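Local coordinates for Lin0012 protein (Listeria innocua, PDB 3K17) that probably phosphorylates phosphomevalonate with ATP in the mevalonate route to isopentenyl diphosphate, at residues 94-99 / 133-138; 79-84 / 126-131; 8-13 / 38-43; 50-55 / 98-103. All coordinates share one frame; numbering follows the deposited sequence.

How the contacts relate
All four contacts lie on the same side of the chain's centre, their own centres 11 to 17 Å apart. Contact 3 closes first along the chain, pairing strands 7-18 and 37-45. Contact 4 adds strands 50-52 and 99-105 to the same mixed sheet, since 37-45 and 99-105 are neighbours in it. Contact 2 packs helix 76-91 on helix 119-135, and these helices lie against the sheet: Ala-126 meets Ile-11 and Leu-41, while Ile-82 meets Leu-51 and Met-101. Contact 1 finishes helix 119-135 against the loop that leads into strand 99-105, sharing Pro-98 and Val-99 with contact 4. Contacts 2 and 3 are buried; contact 4 is partly so, and contact 1 lies near the surface.

Contact 1: 94-99 / 133-138; sequences IELTPV and TKFYPE
Phe-135 presents one ring face to Leu-96, whose CD2 sits 4.1 Å from the ring centroid and 17° off the normal, a CH-pi contact. The opposite face carries CG of its own neighbour Lys-134, offset toward the rim, so the ring is held between two aliphatic groups. At its edge, in the ring plane, Thr-97 OG1 comes within 3.2 Å of Phe-135 CE1; chi1 of 55° sets this hydroxyl between the backbone N and carbonyl carbon of Thr-97. The far end of the ring meets Val-99 tip to tip, Val-99 CG1 lying 3.9 Å from Phe-135 CZ. Nearer the backbone, Ile-94 CG2 packs 3.9 Å from Phe-135 CB and 3.7 Å from Phe-135 O, while Ile-94 CD1 reaches the Tyr-136 ring at CD1 (4.3 Å). No hydrogen bond crosses the contact. The amino group of Lys-134 turns instead to a salt bridge with Asp-45. The contact lies near the surface, where the loop between helix 76-91 and strand 99-105 passes the C-terminal end of helix 119-135; Leu-89 of helix 76-91 touches Leu-96, Phe-135 and Tyr-136 alike, joining both segments to that helix.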
# COMPACT_ATOMS: atom_id res chain seq x y z
N ILE A 94 -11.41 7.33 37.71
CA ILE A 94 -10.16 6.91 38.33
C ILE A 94 -8.97 7.42 37.52
O ILE A 94 -8.95 7.29 36.30
CB ILE A 94 -10.06 5.37 38.42
CG1 ILE A 94 -11.24 4.82 39.22
CG2 ILE A 94 -8.73 4.98 39.04
CD1 ILE A 94 -11.36 5.39 40.60
N GLU A 95 -7.98 7.98 38.21
CA GLU A 95 -6.80 8.49 37.53
C GLU A 95 -5.72 7.43 37.40
O GLU A 95 -5.26 6.86 38.39
CB GLU A 95 -6.20 9.69 38.26
CG GLU A 95 -4.92 10.21 37.60
CD GLU A 95 -4.21 11.28 38.42
OE1 GLU A 95 -3.84 11.00 39.58
OE2 GLU A 95 -4.03 12.40 37.90
N LEU A 96 -5.30 7.17 36.16
CA LEU A 96 -4.26 6.19 35.94
C LEU A 96 -2.90 6.80 36.26
O LEU A 96 -2.64 7.98 35.97
CB LEU A 96 -4.29 5.72 34.49
CG LEU A 96 -5.44 4.74 34.25
CD1 LEU A 96 -5.91 4.83 32.82
CD2 LEU A 96 -4.97 3.33 34.59
N THR A 97 -2.05 6.01 36.89
CA THR A 97 -0.71 6.45 37.23
C THR A 97 0.22 5.44 36.57
O THR A 97 -0.15 4.29 36.36
CB THR A 97 -0.49 6.48 38.75
OG1 THR A 97 -0.79 5.20 39.31
CG2 THR A 97 -1.40 7.54 39.39
N PRO A 98 1.45 5.87 36.23
CA PRO A 98 2.41 4.97 35.58
C PRO A 98 2.76 3.71 36.37
O PRO A 98 3.07 3.77 37.55
CB PRO A 98 3.62 5.87 35.34
CG PRO A 98 3.50 6.93 36.41
CD PRO A 98 2.02 7.22 36.40
N VAL A 99 2.69 2.56 35.70
CA VAL A 99 3.03 1.29 36.33
C VAL A 99 3.84 0.37 35.42
O VAL A 99 3.73 0.43 34.19
CB VAL A 99 1.77 0.50 36.77
CG1 VAL A 99 0.95 1.32 37.76
CG2 VAL A 99 0.93 0.13 35.56
N THR A 133 -7.03 -4.44 41.02
CA THR A 133 -6.53 -4.50 42.39
C THR A 133 -5.78 -3.20 42.70
O THR A 133 -5.88 -2.65 43.80
CB THR A 133 -5.56 -5.69 42.60
OG1 THR A 133 -6.26 -6.92 42.38
CG2 THR A 133 -5.02 -5.70 44.03
N LYS A 134 -5.04 -2.70 41.71
CA LYS A 134 -4.26 -1.49 41.84
C LYS A 134 -5.05 -0.18 41.81
O LYS A 134 -4.73 0.75 42.56
CB LYS A 134 -3.20 -1.45 40.73
CG LYS A 134 -2.38 -0.17 40.66
CD LYS A 134 -1.47 -0.00 41.87
CE LYS A 134 -0.60 1.24 41.73
NZ LYS A 134 0.30 1.43 42.90
N PHE A 135 -6.07 -0.10 40.97
CA PHE A 135 -6.83 1.15 40.83
C PHE A 135 -8.30 1.17 41.26
O PHE A 135 -8.86 2.24 41.47
CB PHE A 135 -6.76 1.63 39.37
CG PHE A 135 -5.36 1.96 38.90
CD1 PHE A 135 -4.75 3.14 39.30
CD2 PHE A 135 -4.66 1.08 38.07
CE1 PHE A 135 -3.45 3.45 38.89
CE2 PHE A 135 -3.36 1.38 37.65
CZ PHE A 135 -2.76 2.56 38.06
N TYR A 136 -8.93 0.01 41.37
CA TYR A 136 -10.34 -0.06 41.73
C TYR A 136 -10.63 -1.44 42.32
O TYR A 136 -11.46 -2.19 41.81
CB TYR A 136 -11.17 0.16 40.46
CG TYR A 136 -12.65 0.38 40.66
CD1 TYR A 136 -13.13 1.50 41.34
CD2 TYR A 136 -13.58 -0.51 40.13
CE1 TYR A 136 -14.51 1.73 41.48
CE2 TYR A 136 -14.95 -0.29 40.26
CZ TYR A 136 -15.41 0.83 40.94
OH TYR A 136 -16.76 1.02 41.09
N PRO A 137 -9.94 -1.78 43.43
CA PRO A 137 -10.07 -3.06 44.13
C PRO A 137 -11.45 -3.52 44.59
O PRO A 137 -11.68 -4.72 44.73
CB PRO A 137 -9.09 -2.92 45.29
CG PRO A 137 -9.12 -1.45 45.57
CD PRO A 137 -9.10 -0.85 44.19
N GLU A 138 -12.37 -2.58 44.81
CA GLU A 138 -13.70 -2.95 45.27
C GLU A 138 -14.56 -3.61 44.19
O GLU A 138 -15.55 -4.27 44.51
CB GLU A 138 -14.44 -1.72 45.82
CG GLU A 138 -14.67 -0.62 44.79
CD GLU A 138 -13.74 0.57 44.98
OE1 GLU A 138 -12.50 0.37 45.01
OE2 GLU A 138 -14.25 1.70 45.09

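Contact 2: 79-84 / 126-131; sequences AEAINI and AVINAL
Ala-81 meets Val-127, the pair whose CA atoms are nearest across the two segments, 6.3 Å apart. The CB of Ala-81 points toward the second helix and rests 3.6 Å from Val-127 CG1, a methyl anti to its own backbone N (chi1 168°). The backbone takes part too: Ala-81 O lies 3.6 Å from Ile-128 CD1.

One residue on, Ile-82 crosses Val-127 at about a right angle, Ile-82 CG1 lying 3.7 Å from Val-127 CG1, so that this one methyl touches both Ala-81 and Ile-82. Leu-131, a turn further along the second helix, brings CD1 to 4.1 Å from Ile-82 CA. Ile-84 comes last. Ile-84 CG2 lies 4.1 Å from Ile-128 CD1, the same methyl that meets Ala-81 O, and Ile-128 thus reaches two positions of the first helix with the end of its chain. The side-chain contacts are all apolar, no hydrogen bond joins the segments, and every touching residue is buried.

The segment axes approach to 9.0 Å and run in roughly the same direction, at a crossing angle of -33°. Beyond the pair, Ala-126 and Ala-130 face strands 7-18 and 37-45, and Ile-84 touches Leu-150 of helix 141-156 as well as Ala-188 of the second subunit. Two helices packed on each other and against a mixed sheet form an alpha/beta layered core, consistent with the N-terminal domain of GHMP kinases.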
# COMPACT_ATOMS: atom_id res chain seq x y z
N ALA A 79 -2.54 -6.00 25.42
CA ALA A 79 -2.74 -4.59 25.12
C ALA A 79 -4.23 -4.28 25.17
O ALA A 79 -4.63 -3.24 25.67
CB ALA A 79 -2.19 -4.25 23.73
N GLU A 80 -5.03 -5.19 24.65
CA GLU A 80 -6.48 -4.99 24.64
C GLU A 80 -7.03 -4.94 26.07
O GLU A 80 -7.90 -4.13 26.38
CB GLU A 80 -7.17 -6.11 23.86
CG GLU A 80 -8.66 -5.95 23.74
CD GLU A 80 -9.07 -4.91 22.71
OE1 GLU A 80 -8.18 -4.39 22.01
OE2 GLU A 80 -10.28 -4.63 22.59
N ALA A 81 -6.53 -5.83 26.93
CA ALA A 81 -6.97 -5.87 28.32
C ALA A 81 -6.61 -4.55 29.01
O ALA A 81 -7.39 -4.01 29.78
CB ALA A 81 -6.34 -7.04 29.04
N ILE A 82 -5.42 -4.04 28.72
CA ILE A 82 -4.97 -2.77 29.30
C ILE A 82 -5.84 -1.61 28.80
O ILE A 82 -6.20 -0.72 29.56
CB ILE A 82 -3.48 -2.51 28.93
CG1 ILE A 82 -2.58 -3.45 29.72
CG2 ILE A 82 -3.11 -1.05 29.20
CD1 ILE A 82 -1.12 -3.42 29.29
N ASN A 83 -6.17 -1.64 27.51
CA ASN A 83 -6.98 -0.58 26.92
C ASN A 83 -8.41 -0.57 27.47
O ASN A 83 -8.94 0.48 27.83
CB ASN A 83 -6.99 -0.73 25.39
CG ASN A 83 -5.64 -0.38 24.76
OD1 ASN A 83 -5.24 -0.93 23.72
ND2 ASN A 83 -4.92 0.54 25.40
N ILE A 84 -9.03 -1.74 27.56
CA ILE A 84 -10.38 -1.79 28.08
C ILE A 84 -10.40 -1.45 29.58
O ILE A 84 -11.32 -0.80 30.06
CB ILE A 84 -11.02 -3.18 27.86
CG1 ILE A 84 -12.52 -3.12 28.13
CG2 ILE A 84 -10.36 -4.21 28.77
CD1 ILE A 84 -13.24 -4.42 27.84
N ALA A 126 -5.01 -11.87 34.12
CA ALA A 126 -3.95 -11.35 34.98
C ALA A 126 -3.89 -9.82 34.87
O ALA A 126 -3.75 -9.12 35.88
CB ALA A 126 -2.59 -11.97 34.59
N VAL A 127 -3.99 -9.31 33.65
CA VAL A 127 -3.96 -7.87 33.45
C VAL A 127 -5.17 -7.20 34.13
O VAL A 127 -5.01 -6.21 34.86
CB VAL A 127 -3.97 -7.52 31.93
CG1 VAL A 127 -4.23 -6.02 31.73
CG2 VAL A 127 -2.61 -7.92 31.31
N ILE A 128 -6.36 -7.74 33.90
CA ILE A 128 -7.56 -7.15 34.49
C ILE A 128 -7.46 -7.16 36.02
O ILE A 128 -7.71 -6.15 36.67
CB ILE A 128 -8.84 -7.89 34.04
CG1 ILE A 128 -9.02 -7.74 32.52
CG2 ILE A 128 -10.07 -7.34 34.80
CD1 ILE A 128 -9.10 -6.31 32.01
N ASN A 129 -7.09 -8.31 36.59
CA ASN A 129 -6.97 -8.40 38.03
C ASN A 129 -5.91 -7.47 38.59
O ASN A 129 -6.13 -6.83 39.62
CB ASN A 129 -6.66 -9.82 38.48
CG ASN A 129 -7.91 -10.60 38.79
OD1 ASN A 129 -8.93 -10.02 39.15
ND2 ASN A 129 -7.85 -11.92 38.66
N ALA A 130 -4.77 -7.40 37.92
CA ALA A 130 -3.69 -6.52 38.37
C ALA A 130 -4.08 -5.04 38.37
O ALA A 130 -3.78 -4.33 39.32
CB ALA A 130 -2.44 -6.73 37.52
N LEU A 131 -4.74 -4.58 37.32
CA LEU A 131 -5.12 -3.17 37.24
C LEU A 131 -6.29 -2.82 38.15
O LEU A 131 -6.37 -1.71 38.66
CB LEU A 131 -5.43 -2.76 35.79
CG LEU A 131 -4.20 -2.72 34.85
CD1 LEU A 131 -4.63 -2.47 33.42
CD2 LEU A 131 -3.24 -1.65 35.32

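Contact 3: 8-13 / 38-43; sequences QVKIPG and YITLTL
Lys-10 reaches Thr-40 across a non-hydrogen-bonded antiparallel pair, the two side chains lying side by side and pointing the same way. Lys-10 CB lies 3.9 Å from Tyr-38 CD1; Lys-10 CG, anti to the carbonyl carbon (chi1 -58°), passes 4.0 Å from Thr-40 OG1. A chi3 of 97° sets Lys-10 CE 3.9 Å from Thr-40 OG1, and the bend at chi4 sets Lys-10 NZ, which donates a hydrogen bond to Thr-40 OG1 at 3.0 Å. Thr-40 CG2 also packs 3.8 Å from Gln-8 CG, the two side chains crossing obliquely. On the same face Tyr-38 crosses Pro-12, Tyr-38 CE1 coming 3.4 Å from Pro-12 CB, while the tyrosine hydroxyl is hydrogen-bonded to the backbone N of Arg-353. Backbone hydrogen bonds hold the strands at Val-9 with Leu-41 and at Ile-11 with Ile-39; Leu-41 N to Val-9 O measures 2.8 Å. The side chains of these pairs turn to the opposite face, where Ala-126 and Ala-130 of helix 119-135 lie against Ile-11 and Leu-41 respectively. This antiparallel pair, polar groups, Pro-12 and Tyr-38 on one face and aliphatic ones against a helix on the other, is part of the mixed sheet, consistent with the N-terminal domain of GHMP kinases.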
# COMPACT_ATOMS: atom_id res chain seq x y z
N GLN A 8 1.69 -8.84 43.28
CA GLN A 8 1.86 -10.08 42.52
C GLN A 8 0.52 -10.76 42.28
O GLN A 8 -0.23 -11.03 43.22
CB GLN A 8 2.77 -11.06 43.26
CG GLN A 8 3.09 -12.32 42.44
CD GLN A 8 3.59 -13.48 43.28
OE1 GLN A 8 2.84 -14.06 44.07
NE2 GLN A 8 4.86 -13.82 43.12
N VAL A 9 0.21 -11.03 41.01
CA VAL A 9 -1.04 -11.69 40.64
C VAL A 9 -0.73 -13.01 39.95
O VAL A 9 0.01 -13.06 38.98
CB VAL A 9 -1.88 -10.81 39.69
CG1 VAL A 9 -3.08 -11.60 39.17
CG2 VAL A 9 -2.34 -9.54 40.41
N LYS A 10 -1.30 -14.09 40.48
CA LYS A 10 -1.10 -15.41 39.89
C LYS A 10 -2.43 -15.93 39.40
O LYS A 10 -3.36 -16.13 40.19
CB LYS A 10 -0.49 -16.38 40.90
CG LYS A 10 0.83 -15.92 41.48
CD LYS A 10 1.41 -16.95 42.45
CE LYS A 10 2.43 -17.84 41.77
NZ LYS A 10 3.61 -17.05 41.30
N ILE A 11 -2.51 -16.14 38.09
CA ILE A 11 -3.71 -16.65 37.45
C ILE A 11 -3.45 -18.07 37.00
O ILE A 11 -2.48 -18.36 36.27
CB ILE A 11 -4.09 -15.79 36.22
CG1 ILE A 11 -4.24 -14.32 36.63
CG2 ILE A 11 -5.38 -16.30 35.61
CD1 ILE A 11 -5.23 -14.09 37.80
N PRO A 12 -4.33 -19.00 37.42
CA PRO A 12 -4.19 -20.40 37.06
C PRO A 12 -4.60 -20.66 35.61
O PRO A 12 -5.39 -19.90 35.05
CB PRO A 12 -5.12 -21.09 38.05
CG PRO A 12 -6.26 -20.10 38.14
CD PRO A 12 -5.52 -18.77 38.26
N GLY A 13 -4.04 -21.71 35.03
CA GLY A 13 -4.39 -22.09 33.67
C GLY A 13 -5.73 -22.81 33.74
O GLY A 13 -6.26 -23.00 34.84
N TYR A 38 0.59 -21.48 36.68
CA TYR A 38 0.21 -20.09 36.57
C TYR A 38 0.95 -19.13 35.66
O TYR A 38 2.09 -19.34 35.23
CB TYR A 38 0.27 -19.47 37.98
CG TYR A 38 -0.54 -20.21 39.02
CD1 TYR A 38 -1.82 -19.77 39.37
CD2 TYR A 38 -0.07 -21.39 39.60
CE1 TYR A 38 -2.60 -20.47 40.26
CE2 TYR A 38 -0.86 -22.12 40.50
CZ TYR A 38 -2.13 -21.64 40.82
OH TYR A 38 -2.94 -22.32 41.69
N ILE A 39 0.25 -18.04 35.39
CA ILE A 39 0.79 -16.92 34.67
C ILE A 39 0.95 -16.00 35.88
O ILE A 39 0.06 -15.93 36.73
CB ILE A 39 -0.22 -16.34 33.65
CG1 ILE A 39 0.01 -17.01 32.29
CG2 ILE A 39 -0.06 -14.82 33.58
CD1 ILE A 39 -0.91 -16.55 31.20
N THR A 40 2.10 -15.33 35.98
CA THR A 40 2.34 -14.43 37.10
C THR A 40 2.57 -13.01 36.59
O THR A 40 3.45 -12.78 35.77
CB THR A 40 3.58 -14.86 37.91
OG1 THR A 40 3.38 -16.18 38.42
CG2 THR A 40 3.82 -13.92 39.08
N LEU A 41 1.77 -12.07 37.07
CA LEU A 41 1.92 -10.68 36.66
C LEU A 41 2.35 -9.86 37.89
O LEU A 41 1.63 -9.80 38.89
CB LEU A 41 0.59 -10.15 36.09
CG LEU A 41 0.68 -8.80 35.37
CD1 LEU A 41 -0.54 -8.60 34.49
CD2 LEU A 41 0.82 -7.66 36.38
N THR A 42 3.53 -9.26 37.81
CA THR A 42 4.05 -8.44 38.90
C THR A 42 3.92 -6.97 38.50
O THR A 42 4.43 -6.54 37.45
CB THR A 42 5.53 -8.80 39.19
OG1 THR A 42 5.61 -10.20 39.50
CG2 THR A 42 6.06 -8.00 40.38
N LEU A 43 3.22 -6.20 39.33
CA LEU A 43 2.99 -4.78 39.06
C LEU A 43 3.59 -3.87 40.12
O LEU A 43 3.57 -4.18 41.31
CB LEU A 43 1.48 -4.51 38.96
CG LEU A 43 0.99 -3.06 38.83
CD1 LEU A 43 -0.40 -3.06 38.24
CD2 LEU A 43 1.00 -2.35 40.19

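Contact 4: 50-55 / 98-103; sequences ELWIPH and PVKMVI
Glu-50 and Lys-100 lie side by side, pointing the same way, on one face of a parallel strand pair. The carboxylate atom Glu-50 OE1 rests 3.2 Å from Lys-100 CD, against the extended aliphatic chain, but 4.1 Å from Lys-100 NZ, beyond a salt bridge. A water closes that interval, donating to Glu-50 OE1 and accepting from Lys-100 NZ. Glu-50 OE1 also takes a hydrogen bond of 2.8 Å from Trp-52 NE1; this oxygen lies in the indole plane, whereas the donor stands above the carboxylate plane, 39° out of it. The indole leans on Val-102, whose CG2 is 3.8 Å from Trp-52 CD1.

Behind these side chains, four backbone hydrogen bonds fix the register: Glu-50 N to Val-99 O, Met-101 N to Glu-50 O (2.7 Å), Trp-52 N to Met-101 O and Ile-103 N to Trp-52 O. They join the short strand 50-52 in parallel to strand 99-105 of the mixed sheet. On the other face Leu-51 CD1 meets selenomethionine Met-101 at CB, 4.2 Å away, and both side chains touch Ile-82 of helix 76-91. Past the strand end, Pro-54 CD packs 3.3 Å from Ile-103 O.

With the indole N-H and a water both donating to Glu-50 OE1, and a lysine nearby, the carboxylate would probably be stabilised in its charged form, its attraction to Lys-100 relayed through water.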
# COMPACT_ATOMS: atom_id res chain seq x y z
N GLU A 50 5.07 0.46 31.57
CA GLU A 50 5.95 -0.57 31.06
C GLU A 50 5.26 -1.92 31.11
O GLU A 50 4.74 -2.32 32.15
CB GLU A 50 7.21 -0.62 31.91
CG GLU A 50 8.49 -0.68 31.15
CD GLU A 50 9.68 -0.62 32.07
OE1 GLU A 50 9.85 -1.57 32.87
OE2 GLU A 50 10.43 0.37 32.00
N LEU A 51 5.24 -2.62 29.97
CA LEU A 51 4.65 -3.95 29.92
C LEU A 51 5.68 -4.91 29.33
O LEU A 51 6.26 -4.63 28.28
CB LEU A 51 3.39 -3.98 29.05
CG LEU A 51 2.83 -5.39 28.80
CD1 LEU A 51 2.43 -6.05 30.13
CD2 LEU A 51 1.64 -5.31 27.85
N TRP A 52 5.90 -6.02 30.03
CA TRP A 52 6.82 -7.05 29.59
C TRP A 52 6.02 -8.35 29.51
O TRP A 52 5.29 -8.67 30.45
CB TRP A 52 7.95 -7.27 30.60
CG TRP A 52 8.79 -6.09 30.93
CD1 TRP A 52 8.39 -4.95 31.56
CD2 TRP A 52 10.20 -5.96 30.72
NE1 TRP A 52 9.47 -4.11 31.76
CE2 TRP A 52 10.59 -4.71 31.25
CE3 TRP A 52 11.17 -6.77 30.12
CZ2 TRP A 52 11.92 -4.26 31.21
CZ3 TRP A 52 12.49 -6.33 30.09
CH2 TRP A 52 12.85 -5.08 30.63
N ILE A 53 6.15 -9.07 28.41
CA ILE A 53 5.47 -10.36 28.29
C ILE A 53 6.50 -11.38 27.84
O ILE A 53 7.54 -11.02 27.27
CB ILE A 53 4.28 -10.32 27.32
CG1 ILE A 53 4.73 -9.96 25.89
CG2 ILE A 53 3.25 -9.33 27.82
CD1 ILE A 53 3.63 -10.16 24.87
N PRO A 54 6.24 -12.67 28.09
CA PRO A 54 7.18 -13.73 27.71
C PRO A 54 7.66 -13.73 26.28
O PRO A 54 8.84 -13.97 26.02
CB PRO A 54 6.42 -15.02 28.06
CG PRO A 54 5.51 -14.58 29.19
CD PRO A 54 5.02 -13.25 28.69
N HIS A 55 6.77 -13.47 25.34
CA HIS A 55 7.18 -13.51 23.94
C HIS A 55 8.27 -12.51 23.54
O HIS A 55 9.11 -12.81 22.69
CB HIS A 55 5.97 -13.34 23.02
CG HIS A 55 6.27 -13.63 21.59
ND1 HIS A 55 6.93 -12.74 20.77
CD2 HIS A 55 6.04 -14.73 20.83
CE1 HIS A 55 7.10 -13.29 19.57
NE2 HIS A 55 6.57 -14.50 19.59
N PRO A 98 1.45 5.87 36.23
CA PRO A 98 2.41 4.97 35.58
C PRO A 98 2.76 3.71 36.37
O PRO A 98 3.07 3.77 37.55
CB PRO A 98 3.62 5.87 35.34
CG PRO A 98 3.50 6.93 36.41
CD PRO A 98 2.02 7.22 36.40
N VAL A 99 2.69 2.56 35.70
CA VAL A 99 3.03 1.29 36.33
C VAL A 99 3.84 0.37 35.42
O VAL A 99 3.73 0.43 34.19
CB VAL A 99 1.77 0.50 36.77
CG1 VAL A 99 0.95 1.32 37.76
CG2 VAL A 99 0.93 0.13 35.56
N LYS A 100 4.65 -0.47 36.04
CA LYS A 100 5.46 -1.45 35.32
C LYS A 100 4.83 -2.80 35.60
O LYS A 100 4.58 -3.14 36.75
CB LYS A 100 6.90 -1.43 35.82
CG LYS A 100 7.74 -2.61 35.36
CD LYS A 100 9.17 -2.51 35.89
CE LYS A 100 9.97 -3.76 35.57
NZ LYS A 100 11.39 -3.69 36.01
N MSE A 101 4.55 -3.56 34.54
CA MSE A 101 3.95 -4.88 34.68
C MSE A 101 4.78 -5.92 33.95
O MSE A 101 5.11 -5.75 32.77
CB MSE A 101 2.52 -4.88 34.12
CG MSE A 101 1.52 -4.05 34.93
SE MSE A 101 -0.27 -4.14 34.18
CE MSE A 101 -0.11 -2.71 32.88
N VAL A 102 5.11 -6.99 34.66
CA VAL A 102 5.91 -8.08 34.10
C VAL A 102 5.16 -9.39 34.18
O VAL A 102 4.80 -9.85 35.26
CB VAL A 102 7.24 -8.24 34.87
CG1 VAL A 102 8.01 -9.44 34.34
CG2 VAL A 102 8.07 -6.96 34.74
N ILE A 103 4.92 -10.00 33.02
CA ILE A 103 4.21 -11.27 32.97
C ILE A 103 5.15 -12.44 32.71
O ILE A 103 5.96 -12.41 31.78
CB ILE A 103 3.13 -11.25 31.87
CG1 ILE A 103 2.09 -10.17 32.19
CG2 ILE A 103 2.48 -12.64 31.75
CD1 ILE A 103 0.95 -10.08 31.18
O HOH W 1 12.26 -1.65 33.98